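Local coordinates for AT-less polyketide synthase (Streptomyces platensis subsp. rosaceus, PDB 4QYR), which probably catalyses the decarboxylative condensation that extends a carrier-protein-bound polyketide chain, as a ketosynthase domain of the isomigrastatin synthase, at residues 39-44 with 64-69; 58-63 with 204-209; 71-76 with 601-606; 119-124 with 198-203; 224-229 with 344-349. All blocks are in the same frame, centred on the assembly; numbering follows the deposited sequence.

Interactions 1, 2 and 4 touch one another, interaction 3 touches interaction 2, and interaction 5 touches none of them. Interactions 1 and 2, centres about 12 Å apart, cross along the chain and share a cluster in which Y41 packs on F209. Y41 also ties interaction 1 to L203, at the end of interaction 4, while L204 and W604 join interaction 2 to interaction 3. Interactions 4 and 5 reach the same large mixed sheet at centres about 23 Å apart, the former on strands 117-122 and 194-201, the latter on strand 342-345. Interaction 3 encloses both in sequence, bringing the chain's C-terminal end back to the ketosynthase; its centre lies about 35 Å from that of interaction 5.

Interaction 1: 39-44 with 64-69; sequences ADYPGD and AGRIEG. With GOL (glycerol), chain B.
The carbonyl oxygen D40 O is gripped side-on by two nitrogens of R66, NE at 2.7 Å and NH1 at 3.0 Å from it. The motif is a minimal antiparallel ribbon, strand 39-40 against 63-64, whose hydrogen-bonded pair A39 and A64 exchanges A39 N to A64 O (2.9 Å) and A64 N to A39 O (3.1 Å). Just past the ribbon, R66 turns its side chain back to the carbonyl of D40. Its chain bends at chi3 (-87°), which sets NE on the D40 side; D40 O lies in the guanidinium plane, and NE approaches it nearly along the C=O axis (168°). P42 O sits over one face of the same group, 3.3 Å above its plane. The D40 carboxylate adds a long salt bridge, OD1 to NH1 of R66 at 3.6 Å, with the two flat groups 69° apart; a water spans this pair, accepting from NH1 and donating to OD1. Beside the polar grip, Y41 CD1 packs on A64 CB at 4.1 Å. The proline CB of P42, which follows a cis peptide bond, covers the centre of one face of the tyrosine ring, and Y41 OH hydrogen-bonds to L203 O. A glycerol, probably from the crystallisation liquor, takes a weak bond from R66 NH2 to its O1 at 3.2 Å.

Interaction 2: 58-63 with 204-209; sequences ADFPKF and LSVDTF
F60 holds CG between its backbone N and carbonyl carbon (chi1 67°), whereas F209 holds CG anti to its carbonyl carbon (chi1 -88°), and these torsions bring F209 CB over the F60 ring. The ring planes are 18° apart, an offset pair with little ring-on-ring overlap and centroids 4.5 Å apart. What sits over the middle of the F60 ring is instead the methylene of F209: its CB stands 3.5 Å from the F60 centroid, almost exactly on the ring normal, a CH-pi contact. F60 CE1 comes to F209 CD1 at 3.4 Å. On the opposite face of F60 lies K62 CD, offset toward the rim, and A58 CB lies in the ring plane at its edge. This is how the loop between helix 51-56 and strand 63-64 packs against helix 207-214 in the ketosynthase. V206 CG1 touches both A58 CB, at 3.5 Å, and F60 CE2, at 4.1 Å. F209 also meets R236, by a cation-pi contact, and the ring of Y41. Nearby, S205 OG donates to the anti lone pair of D207 OD2 (3.1 Å), while D207 OD1 hydrogen-bonds to N133 of the second subunit.

Interaction 3: 71-76 with 601-606; sequences DRFDAD and DRYWVP
D71 meets W604 first, its CB lying 3.4 Å from W604 CE3. CG lies between the backbone N and the carbonyl carbon (chi1 53°). Farther out, OD2 passes 3.3 Å from R602 CG and ends 2.6 Å from R602 NH1, a salt bridge whose hydrogen bond is weak (119°). The carboxylate and the R602 guanidinium are turned 68° from each other, and R72 NE adds weak bonds to both carboxylate oxygens, so one acid joins two arginines in a network; OD1 also accepts from a bound glycerol. The backbones form a weakly bonded antiparallel ribbon, R72 and R602 being its non-hydrogen-bonded pair. Through it the C-terminal sequence YPFxxxRYW lies back on the ketosynthase, as in the post-acyltransferase linker of related synthases. Y603 N donates to D71 O at 2.8 Å, almost straight, and F73 N to D601 O at 3.0 Å. The Y603 ring, turned edge-on to F73 O, touches A75 CB, which lies 3.7 Å from Y603 CZ, beside helix 82-86.

Interaction 4: 119-124 with 198-203; sequences VYFGVS and GGVNLL
The F121 ring lies flat on the backbone of the neighbouring strand: G198 C stands over its centre, G199 N is offset toward the rim of that same face, and V200 CB meets it in plane at the edge. G198 CA is 3.8 Å from the ring centroid, a CH-pi contact, and F121 CE2 touches V200 CG1 at 3.6 Å. G198 has no side chain, which lets the ring lie against the backbone. Strands 117-122 and 194-201 are parallel neighbours in the large mixed sheet of the thiolase-like ketosynthase fold, their segments 119-122 and 198-201 inclined at 28°, with F121 level with G198 and G122 with G199. Three bonds join them: G198 N to Y120 O (3.0 Å), G122 N to G198 O (2.7 Å) and V200 N to G122 O (2.9 Å). Beyond the pairing, a water accepts a hydrogen bond from S124 N at 2.7 Å. A95 and V99 of helix 90-106 and L152 of helix 149-160 pack on F121. Separately, Y120 OH hydrogen-bonds to H186 ND1. Each of the backbone atoms in the three bonds is thus paired within a buried contact; the bonds fit this register, and the ring probably helps to shield the G198-G199 peptide.

Interaction 5: 224-229 with 344-349; sequences CKTFSA and LGSVKT
C224, T226 and F227 pack into a buried contact with segment 344-349, whereas K225 and the exposed A229 take no part in it. C224 CB approaches K348 O at 3.2 Å, and C224 O lies 3.3 Å from T349 CG2, the methyl that also meets T226 CB at 3.6 Å; T226 and T349 cross at about a right angle. T349 OG1 sits between its own backbone N and carbonyl carbon (chi1 62°) and donates to S346 O at 3.0 Å, with CG2 then facing C224 O. F227 CZ reaches L344 CG at 3.7 Å, while G345 lies at the ring edge and T226 CG2 covers the centre of one ring face. No hydrogen bond crosses between the segments. The type II turn from K225 to S228 leads outward to A229, and K225 NZ pairs with D221 and D232. T226 OG1 bonds to G307 O, and K348 NZ to H306 O. SVKT begins the SVKTNIGH motif common in ketosynthases, with K348 touching H353. The contact sits where strand 342-345, between strands 302-304 and 394-396 of the large sheet, passes toward helix 348-351, with V318 of helix 313-331 against F227 and L344.

Interaction 1: 39-44 with 64-69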
# COMPACT_ATOMS: atom_id res chain seq x y z
N ALA A 39 -15.16 -21.37 16.04
CA ALA A 39 -14.92 -22.79 16.21
C ALA A 39 -13.54 -23.07 16.80
O ALA A 39 -12.93 -22.20 17.44
CB ALA A 39 -15.08 -23.50 14.90
N ASP A 40 -13.03 -24.27 16.57
CA ASP A 40 -11.74 -24.69 17.11
C ASP A 40 -10.62 -24.54 16.09
O ASP A 40 -10.87 -24.64 14.89
CB ASP A 40 -11.81 -26.15 17.58
CG ASP A 40 -12.15 -27.11 16.44
OD1 ASP A 40 -13.36 -27.30 16.14
OD2 ASP A 40 -11.20 -27.70 15.86
N TYR A 41 -9.40 -24.33 16.55
CA TYR A 41 -8.25 -24.33 15.65
C TYR A 41 -7.32 -25.46 16.05
O TYR A 41 -7.09 -25.67 17.23
CB TYR A 41 -7.53 -22.97 15.69
CG TYR A 41 -6.55 -22.77 14.56
CD1 TYR A 41 -6.97 -22.40 13.30
CD2 TYR A 41 -5.19 -22.96 14.77
CE1 TYR A 41 -6.06 -22.22 12.27
CE2 TYR A 41 -4.28 -22.78 13.75
CZ TYR A 41 -4.71 -22.41 12.50
OH TYR A 41 -3.78 -22.22 11.49
N PRO A 42 -6.76 -26.20 15.07
CA PRO A 42 -6.88 -26.05 13.61
C PRO A 42 -8.04 -26.77 12.95
O PRO A 42 -8.59 -26.24 11.98
CB PRO A 42 -5.57 -26.65 13.11
CG PRO A 42 -5.25 -27.71 14.11
CD PRO A 42 -5.71 -27.17 15.43
N GLY A 43 -8.40 -27.96 13.42
CA GLY A 43 -9.34 -28.80 12.71
C GLY A 43 -8.55 -29.66 11.73
O GLY A 43 -7.33 -29.81 11.88
N ASP A 44 -9.24 -30.19 10.73
CA ASP A 44 -8.66 -31.13 9.76
C ASP A 44 -7.69 -30.46 8.78
O ASP A 44 -7.13 -31.11 7.89
CB ASP A 44 -9.77 -31.84 8.98
CG ASP A 44 -10.48 -30.92 8.00
OD1 ASP A 44 -11.07 -31.43 7.02
OD2 ASP A 44 -10.45 -29.68 8.21
N ALA A 64 -10.76 -20.12 16.62
CA ALA A 64 -10.77 -19.19 15.49
C ALA A 64 -12.10 -19.23 14.78
O ALA A 64 -12.82 -20.22 14.84
CB ALA A 64 -9.65 -19.52 14.51
N GLY A 65 -12.44 -18.12 14.12
CA GLY A 65 -13.48 -18.15 13.12
C GLY A 65 -12.80 -18.67 11.87
O GLY A 65 -11.83 -18.09 11.40
N ARG A 66 -13.29 -19.78 11.34
CA ARG A 66 -12.71 -20.41 10.16
C ARG A 66 -13.65 -20.43 8.97
O ARG A 66 -14.87 -20.54 9.10
CB ARG A 66 -12.29 -21.85 10.44
CG ARG A 66 -11.09 -21.99 11.32
CD ARG A 66 -10.58 -23.41 11.27
NE ARG A 66 -11.22 -24.31 12.24
CZ ARG A 66 -12.11 -25.25 11.93
NH1 ARG A 66 -12.61 -26.03 12.89
NH2 ARG A 66 -12.50 -25.43 10.67
N ILE A 67 -13.05 -20.34 7.79
CA ILE A 67 -13.74 -20.54 6.55
C ILE A 67 -13.62 -22.01 6.18
O ILE A 67 -12.53 -22.60 6.24
CB ILE A 67 -13.13 -19.65 5.45
CG1 ILE A 67 -13.48 -18.20 5.70
CG2 ILE A 67 -13.59 -20.09 4.06
CD1 ILE A 67 -12.98 -17.33 4.63
N GLU A 68 -14.73 -22.63 5.81
CA GLU A 68 -14.62 -24.01 5.37
C GLU A 68 -14.16 -24.07 3.91
O GLU A 68 -14.62 -23.28 3.07
CB GLU A 68 -15.94 -24.75 5.55
CG GLU A 68 -15.79 -25.98 6.42
CD GLU A 68 -14.61 -26.87 5.99
OE1 GLU A 68 -14.45 -27.11 4.77
OE2 GLU A 68 -13.85 -27.32 6.88
N GLY A 69 -13.22 -24.97 3.63
CA GLY A 69 -12.81 -25.22 2.26
C GLY A 69 -11.74 -24.27 1.77
O GLY A 69 -11.76 -23.79 0.64
C1 GOL B . -11.05 -25.77 7.32
O1 GOL B . -10.37 -25.11 8.35
C2 GOL B . -10.13 -26.77 6.61
O2 GOL B . -10.79 -28.01 6.46
C3 GOL B . -9.75 -26.25 5.24
O3 GOL B . -10.87 -26.36 4.39
O HOH W 1 -13.93 -28.76 13.35

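Interaction 2: 58-63 with 204-209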
# COMPACT_ATOMS: atom_id res chain seq x y z
N ALA A 58 1.87 -25.61 20.63
CA ALA A 58 1.92 -24.16 20.84
C ALA A 58 1.04 -23.70 22.00
O ALA A 58 0.21 -24.47 22.48
CB ALA A 58 1.53 -23.43 19.58
N ASP A 59 1.19 -22.45 22.43
CA ASP A 59 0.63 -22.01 23.70
C ASP A 59 -0.80 -21.45 23.64
O ASP A 59 -1.63 -21.77 24.49
CB ASP A 59 1.55 -20.96 24.34
CG ASP A 59 1.48 -20.97 25.86
OD1 ASP A 59 0.41 -21.31 26.41
OD2 ASP A 59 2.50 -20.64 26.51
N PHE A 60 -1.07 -20.61 22.64
CA PHE A 60 -2.33 -19.86 22.53
C PHE A 60 -3.65 -20.63 22.74
O PHE A 60 -3.71 -21.82 22.50
CB PHE A 60 -2.38 -19.20 21.14
CG PHE A 60 -2.48 -20.18 20.01
CD1 PHE A 60 -3.64 -20.29 19.27
CD2 PHE A 60 -1.42 -21.01 19.69
CE1 PHE A 60 -3.74 -21.19 18.23
CE2 PHE A 60 -1.51 -21.92 18.65
CZ PHE A 60 -2.67 -22.01 17.92
N PRO A 61 -4.72 -19.93 23.19
CA PRO A 61 -6.09 -20.46 23.25
C PRO A 61 -6.64 -20.86 21.89
O PRO A 61 -6.73 -20.04 20.97
CB PRO A 61 -6.90 -19.30 23.84
CG PRO A 61 -6.11 -18.11 23.55
CD PRO A 61 -4.68 -18.55 23.71
N LYS A 62 -7.05 -22.11 21.80
CA LYS A 62 -7.29 -22.78 20.54
C LYS A 62 -8.60 -22.46 19.84
O LYS A 62 -9.39 -23.36 19.60
CB LYS A 62 -7.22 -24.29 20.77
CG LYS A 62 -6.00 -24.94 20.19
CD LYS A 62 -4.74 -24.24 20.62
CE LYS A 62 -3.52 -24.99 20.11
NZ LYS A 62 -2.34 -24.77 20.99
N PHE A 63 -8.82 -21.20 19.49
CA PHE A 63 -10.07 -20.86 18.81
C PHE A 63 -9.84 -20.03 17.58
O PHE A 63 -8.87 -19.29 17.50
CB PHE A 63 -11.01 -20.08 19.74
CG PHE A 63 -11.31 -20.78 21.03
CD1 PHE A 63 -12.37 -21.66 21.12
CD2 PHE A 63 -10.54 -20.54 22.16
CE1 PHE A 63 -12.67 -22.30 22.31
CE2 PHE A 63 -10.83 -21.16 23.35
CZ PHE A 63 -11.90 -22.05 23.42
N LEU A 204 -3.03 -19.83 8.65
CA LEU A 204 -2.44 -21.02 8.08
C LEU A 204 -1.14 -21.42 8.76
O LEU A 204 -0.45 -22.32 8.29
CB LEU A 204 -2.20 -20.82 6.58
CG LEU A 204 -3.48 -20.54 5.78
CD1 LEU A 204 -3.17 -20.31 4.31
CD2 LEU A 204 -4.50 -21.66 5.96
N SER A 205 -0.82 -20.75 9.87
CA SER A 205 0.38 -21.11 10.64
C SER A 205 0.27 -20.70 12.10
O SER A 205 -0.62 -19.95 12.50
CB SER A 205 1.63 -20.46 10.04
OG SER A 205 1.93 -19.24 10.72
N VAL A 206 1.21 -21.20 12.89
CA VAL A 206 1.26 -20.97 14.33
C VAL A 206 1.84 -19.61 14.71
O VAL A 206 1.40 -19.00 15.68
CB VAL A 206 2.10 -22.04 15.01
CG1 VAL A 206 1.95 -21.93 16.50
CG2 VAL A 206 1.67 -23.40 14.55
N ASP A 207 2.84 -19.18 13.94
CA ASP A 207 3.63 -17.99 14.23
C ASP A 207 2.85 -16.83 14.86
O ASP A 207 3.17 -16.41 15.98
CB ASP A 207 4.30 -17.50 12.95
CG ASP A 207 5.32 -18.50 12.41
OD1 ASP A 207 6.54 -18.29 12.64
OD2 ASP A 207 4.88 -19.48 11.76
N THR A 208 1.85 -16.32 14.16
CA THR A 208 1.15 -15.14 14.67
C THR A 208 0.27 -15.49 15.86
O THR A 208 0.07 -14.66 16.75
CB THR A 208 0.31 -14.47 13.58
OG1 THR A 208 1.09 -14.36 12.39
CG2 THR A 208 -0.12 -13.09 14.02
N PHE A 209 -0.25 -16.71 15.90
CA PHE A 209 -1.08 -17.16 17.01
C PHE A 209 -0.30 -17.06 18.30
O PHE A 209 -0.72 -16.40 19.25
CB PHE A 209 -1.55 -18.60 16.80
CG PHE A 209 -2.82 -18.72 16.02
CD1 PHE A 209 -4.01 -18.23 16.53
CD2 PHE A 209 -2.83 -19.35 14.77
CE1 PHE A 209 -5.21 -18.36 15.81
CE2 PHE A 209 -4.02 -19.48 14.03
CZ PHE A 209 -5.21 -18.98 14.55

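Interaction 3: 71-76 with 601-606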
# COMPACT_ATOMS: atom_id res chain seq x y z
N ASP A 71 -8.63 -25.01 1.40
CA ASP A 71 -7.69 -25.69 0.53
C ASP A 71 -8.29 -25.89 -0.86
O ASP A 71 -7.66 -26.51 -1.73
CB ASP A 71 -7.27 -27.04 1.11
CG ASP A 71 -8.44 -27.93 1.49
OD1 ASP A 71 -9.43 -27.41 2.05
OD2 ASP A 71 -8.37 -29.16 1.23
N ARG A 72 -9.50 -25.38 -1.08
CA ARG A 72 -10.20 -25.63 -2.33
C ARG A 72 -10.06 -24.43 -3.26
O ARG A 72 -9.97 -23.29 -2.80
CB ARG A 72 -11.67 -25.95 -2.07
CG ARG A 72 -11.85 -26.90 -0.93
CD ARG A 72 -11.52 -28.31 -1.37
NE ARG A 72 -11.18 -29.17 -0.25
CZ ARG A 72 -11.43 -30.48 -0.21
NH1 ARG A 72 -11.08 -31.19 0.86
NH2 ARG A 72 -12.04 -31.06 -1.23
N PHE A 73 -10.02 -24.70 -4.57
CA PHE A 73 -9.71 -23.68 -5.57
C PHE A 73 -9.91 -24.22 -6.97
O PHE A 73 -9.60 -25.38 -7.23
CB PHE A 73 -8.26 -23.21 -5.41
CG PHE A 73 -7.83 -22.16 -6.40
CD1 PHE A 73 -8.54 -20.98 -6.53
CD2 PHE A 73 -6.68 -22.34 -7.16
CE1 PHE A 73 -8.13 -20.00 -7.43
CE2 PHE A 73 -6.26 -21.37 -8.06
CZ PHE A 73 -7.00 -20.19 -8.19
N ASP A 74 -10.44 -23.39 -7.86
CA ASP A 74 -10.66 -23.79 -9.24
C ASP A 74 -9.48 -23.29 -10.06
O ASP A 74 -9.53 -22.19 -10.61
CB ASP A 74 -11.97 -23.23 -9.77
CG ASP A 74 -12.50 -23.98 -10.95
OD1 ASP A 74 -11.75 -24.81 -11.53
OD2 ASP A 74 -13.68 -23.74 -11.30
N ALA A 75 -8.41 -24.09 -10.13
CA ALA A 75 -7.18 -23.63 -10.74
C ALA A 75 -7.29 -23.65 -12.26
O ALA A 75 -6.63 -22.87 -12.94
CB ALA A 75 -6.01 -24.46 -10.29
N ASP A 76 -8.13 -24.53 -12.79
CA ASP A 76 -8.35 -24.54 -14.23
C ASP A 76 -9.09 -23.32 -14.71
O ASP A 76 -8.91 -22.88 -15.84
CB ASP A 76 -9.12 -25.78 -14.65
CG ASP A 76 -8.44 -27.02 -14.23
OD1 ASP A 76 -7.75 -27.62 -15.08
OD2 ASP A 76 -8.55 -27.36 -13.04
N ASP A 601 -11.61 -28.31 -6.12
CA ASP A 601 -10.40 -29.12 -6.20
C ASP A 601 -9.49 -28.79 -5.03
O ASP A 601 -9.42 -27.64 -4.61
CB ASP A 601 -9.68 -28.90 -7.54
CG ASP A 601 -10.53 -29.29 -8.75
OD1 ASP A 601 -11.19 -30.37 -8.75
OD2 ASP A 601 -10.53 -28.50 -9.73
N ARG A 602 -8.79 -29.79 -4.50
CA ARG A 602 -7.90 -29.57 -3.35
C ARG A 602 -6.46 -29.22 -3.75
O ARG A 602 -5.79 -29.99 -4.44
CB ARG A 602 -7.89 -30.81 -2.46
CG ARG A 602 -6.91 -30.69 -1.31
CD ARG A 602 -6.46 -32.05 -0.81
NE ARG A 602 -5.31 -32.01 0.11
CZ ARG A 602 -5.33 -31.44 1.31
NH1 ARG A 602 -6.42 -30.83 1.76
NH2 ARG A 602 -4.24 -31.49 2.07
N TYR A 603 -5.99 -28.06 -3.32
CA TYR A 603 -4.59 -27.68 -3.55
C TYR A 603 -3.95 -27.28 -2.23
O TYR A 603 -4.21 -26.19 -1.70
CB TYR A 603 -4.48 -26.54 -4.57
CG TYR A 603 -5.00 -26.92 -5.94
CD1 TYR A 603 -4.15 -27.48 -6.88
CD2 TYR A 603 -6.33 -26.73 -6.28
CE1 TYR A 603 -4.61 -27.84 -8.14
CE2 TYR A 603 -6.81 -27.09 -7.53
CZ TYR A 603 -5.94 -27.64 -8.46
OH TYR A 603 -6.41 -28.01 -9.71
N TRP A 604 -3.13 -28.17 -1.70
CA TRP A 604 -2.45 -27.91 -0.45
C TRP A 604 -0.94 -28.09 -0.60
O TRP A 604 -0.41 -28.15 -1.72
CB TRP A 604 -3.00 -28.82 0.66
CG TRP A 604 -2.81 -28.28 2.05
CD1 TRP A 604 -2.09 -28.85 3.07
CD2 TRP A 604 -3.34 -27.05 2.57
NE1 TRP A 604 -2.14 -28.05 4.19
CE2 TRP A 604 -2.90 -26.94 3.91
CE3 TRP A 604 -4.12 -26.02 2.03
CZ2 TRP A 604 -3.23 -25.85 4.71
CZ3 TRP A 604 -4.46 -24.94 2.83
CH2 TRP A 604 -4.01 -24.87 4.16
N VAL A 605 -0.24 -28.15 0.52
CA VAL A 605 1.21 -28.29 0.54
C VAL A 605 1.63 -29.59 -0.13
O VAL A 605 1.11 -30.66 0.19
CB VAL A 605 1.73 -28.23 1.99
CG1 VAL A 605 3.24 -28.49 2.03
CG2 VAL A 605 1.38 -26.89 2.62
N PRO A 606 2.57 -29.50 -1.09
CA PRO A 606 3.09 -30.66 -1.82
C PRO A 606 3.96 -31.57 -0.97
O PRO A 606 4.43 -31.17 0.10
CB PRO A 606 3.90 -30.02 -2.95
CG PRO A 606 4.28 -28.71 -2.44
CD PRO A 606 3.14 -28.24 -1.59

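Interaction 4: 119-124 with 198-203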
# COMPACT_ATOMS: atom_id res chain seq x y z
N VAL A 119 -7.25 -1.65 -8.40
CA VAL A 119 -7.41 -2.82 -7.56
C VAL A 119 -6.62 -2.63 -6.28
O VAL A 119 -5.40 -2.51 -6.32
CB VAL A 119 -6.94 -4.08 -8.26
CG1 VAL A 119 -6.94 -5.25 -7.27
CG2 VAL A 119 -7.79 -4.37 -9.51
N TYR A 120 -7.32 -2.58 -5.15
CA TYR A 120 -6.71 -2.30 -3.85
C TYR A 120 -7.16 -3.36 -2.87
O TYR A 120 -8.32 -3.40 -2.49
CB TYR A 120 -7.12 -0.92 -3.35
CG TYR A 120 -7.00 0.15 -4.39
CD1 TYR A 120 -5.92 1.01 -4.43
CD2 TYR A 120 -7.99 0.30 -5.36
CE1 TYR A 120 -5.83 2.01 -5.39
CE2 TYR A 120 -7.92 1.28 -6.32
CZ TYR A 120 -6.84 2.14 -6.34
OH TYR A 120 -6.79 3.10 -7.33
N PHE A 121 -6.25 -4.23 -2.47
CA PHE A 121 -6.68 -5.40 -1.72
C PHE A 121 -5.86 -5.53 -0.43
O PHE A 121 -4.63 -5.50 -0.46
CB PHE A 121 -6.53 -6.64 -2.59
CG PHE A 121 -7.53 -7.69 -2.32
CD1 PHE A 121 -8.61 -7.86 -3.17
CD2 PHE A 121 -7.40 -8.53 -1.22
CE1 PHE A 121 -9.57 -8.85 -2.92
CE2 PHE A 121 -8.36 -9.52 -0.97
CZ PHE A 121 -9.43 -9.68 -1.82
N GLY A 122 -6.54 -5.66 0.70
CA GLY A 122 -5.84 -5.68 1.97
C GLY A 122 -5.45 -7.09 2.33
O GLY A 122 -6.23 -8.02 2.10
N VAL A 123 -4.25 -7.25 2.89
CA VAL A 123 -3.70 -8.56 3.22
C VAL A 123 -2.52 -8.34 4.15
O VAL A 123 -1.76 -7.39 3.97
CB VAL A 123 -3.26 -9.30 1.94
CG1 VAL A 123 -2.35 -8.42 1.12
CG2 VAL A 123 -2.55 -10.59 2.28
N SER A 124 -2.34 -9.20 5.16
CA SER A 124 -1.27 -8.98 6.13
C SER A 124 -0.28 -10.13 6.30
O SER A 124 0.92 -9.90 6.39
CB SER A 124 -1.86 -8.65 7.50
OG SER A 124 -2.53 -7.39 7.44
N GLY A 198 -10.83 -4.81 -1.63
CA GLY A 198 -11.06 -6.09 -0.98
C GLY A 198 -10.12 -6.31 0.19
O GLY A 198 -9.20 -5.50 0.47
N GLY A 199 -10.34 -7.41 0.89
CA GLY A 199 -9.41 -7.83 1.92
C GLY A 199 -9.49 -9.33 2.12
O GLY A 199 -10.51 -9.96 1.81
N VAL A 200 -8.41 -9.91 2.64
CA VAL A 200 -8.42 -11.33 2.94
C VAL A 200 -7.52 -11.62 4.12
O VAL A 200 -6.55 -10.93 4.38
CB VAL A 200 -7.99 -12.18 1.70
CG1 VAL A 200 -6.63 -11.79 1.20
CG2 VAL A 200 -8.03 -13.66 2.01
N ASN A 201 -7.89 -12.63 4.89
CA ASN A 201 -7.10 -13.05 6.02
C ASN A 201 -7.34 -14.52 6.20
O ASN A 201 -8.50 -14.95 6.24
CB ASN A 201 -7.48 -12.29 7.28
CG ASN A 201 -6.62 -12.65 8.44
OD1 ASN A 201 -5.42 -12.39 8.44
ND2 ASN A 201 -7.21 -13.27 9.45
N LEU A 202 -6.26 -15.28 6.28
CA LEU A 202 -6.34 -16.71 6.51
C LEU A 202 -5.31 -17.16 7.52
O LEU A 202 -4.16 -16.71 7.50
CB LEU A 202 -6.16 -17.47 5.19
CG LEU A 202 -7.29 -17.32 4.17
CD1 LEU A 202 -6.98 -18.08 2.90
CD2 LEU A 202 -8.54 -17.84 4.78
N LEU A 203 -5.73 -18.04 8.42
CA LEU A 203 -4.89 -18.50 9.52
C LEU A 203 -4.25 -19.86 9.18
O LEU A 203 -4.85 -20.91 9.41
CB LEU A 203 -5.72 -18.58 10.79
CG LEU A 203 -6.70 -17.42 10.95
CD1 LEU A 203 -7.76 -17.76 11.98
CD2 LEU A 203 -5.97 -16.19 11.37
O HOH W 2 -3.68 -11.42 5.94

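Interaction 5: 224-229 with 344-349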
# COMPACT_ATOMS: atom_id res chain seq x y z
N CYS A 224 -14.75 -12.60 21.00
CA CYS A 224 -14.66 -11.15 21.03
C CYS A 224 -15.83 -10.60 21.78
O CYS A 224 -16.84 -10.26 21.18
CB CYS A 224 -14.66 -10.56 19.62
SG CYS A 224 -13.12 -10.70 18.75
N LYS A 225 -15.69 -10.48 23.10
CA LYS A 225 -16.80 -10.01 23.89
C LYS A 225 -16.79 -8.49 23.91
O LYS A 225 -16.63 -7.87 24.95
CB LYS A 225 -16.74 -10.59 25.30
CG LYS A 225 -16.87 -12.10 25.32
CD LYS A 225 -16.66 -12.66 26.72
CE LYS A 225 -15.23 -12.47 27.16
NZ LYS A 225 -14.37 -13.61 26.76
N THR A 226 -16.96 -7.91 22.72
CA THR A 226 -17.01 -6.46 22.54
C THR A 226 -18.09 -5.80 23.38
O THR A 226 -19.22 -6.28 23.41
CB THR A 226 -17.26 -6.10 21.07
OG1 THR A 226 -16.32 -6.79 20.24
CG2 THR A 226 -17.11 -4.60 20.85
N PHE A 227 -17.71 -4.71 24.04
CA PHE A 227 -18.55 -3.89 24.92
C PHE A 227 -18.85 -4.56 26.25
O PHE A 227 -19.36 -3.91 27.16
CB PHE A 227 -19.85 -3.49 24.24
CG PHE A 227 -19.68 -2.86 22.91
CD1 PHE A 227 -20.43 -3.30 21.81
CD2 PHE A 227 -18.75 -1.84 22.72
CE1 PHE A 227 -20.27 -2.72 20.55
CE2 PHE A 227 -18.59 -1.26 21.47
CZ PHE A 227 -19.35 -1.70 20.38
N SER A 228 -18.53 -5.84 26.38
CA SER A 228 -18.83 -6.55 27.62
C SER A 228 -17.98 -6.04 28.77
O SER A 228 -16.99 -5.35 28.56
CB SER A 228 -18.61 -8.05 27.47
OG SER A 228 -17.29 -8.38 27.83
N ALA A 229 -18.36 -6.40 29.98
CA ALA A 229 -17.61 -6.02 31.16
C ALA A 229 -16.41 -6.95 31.35
O ALA A 229 -15.41 -6.59 31.97
CB ALA A 229 -18.50 -6.04 32.40
N LEU A 344 -25.13 1.15 18.18
CA LEU A 344 -23.72 0.79 18.19
C LEU A 344 -23.53 -0.71 18.15
O LEU A 344 -24.31 -1.45 18.74
CB LEU A 344 -23.06 1.38 19.43
CG LEU A 344 -21.59 1.08 19.59
CD1 LEU A 344 -20.82 1.99 18.65
CD2 LEU A 344 -21.24 1.38 21.00
N GLY A 345 -22.51 -1.18 17.43
CA GLY A 345 -22.31 -2.61 17.31
C GLY A 345 -21.01 -3.09 16.71
O GLY A 345 -20.11 -2.31 16.40
N SER A 346 -20.91 -4.41 16.54
CA SER A 346 -19.68 -5.02 16.06
C SER A 346 -19.84 -6.47 15.64
O SER A 346 -20.18 -7.34 16.45
CB SER A 346 -18.59 -4.94 17.13
OG SER A 346 -17.40 -5.48 16.61
N VAL A 347 -19.54 -6.74 14.38
CA VAL A 347 -19.68 -8.06 13.82
C VAL A 347 -18.66 -9.03 14.41
O VAL A 347 -18.88 -10.26 14.41
CB VAL A 347 -19.54 -8.01 12.30
CG1 VAL A 347 -18.07 -7.81 11.92
CG2 VAL A 347 -20.16 -9.25 11.66
N LYS A 348 -17.57 -8.50 14.96
CA LYS A 348 -16.58 -9.32 15.66
C LYS A 348 -17.14 -10.23 16.78
O LYS A 348 -16.52 -11.21 17.15
CB LYS A 348 -15.48 -8.45 16.25
CG LYS A 348 -14.89 -7.51 15.26
CD LYS A 348 -13.42 -7.34 15.48
CE LYS A 348 -12.73 -6.84 14.21
NZ LYS A 348 -13.08 -5.44 13.85
N THR A 349 -18.30 -9.90 17.33
CA THR A 349 -18.89 -10.73 18.36
C THR A 349 -19.50 -11.98 17.72
O THR A 349 -19.73 -12.99 18.39
CB THR A 349 -19.96 -9.98 19.14
OG1 THR A 349 -21.01 -9.61 18.24
CG2 THR A 349 -19.38 -8.73 19.75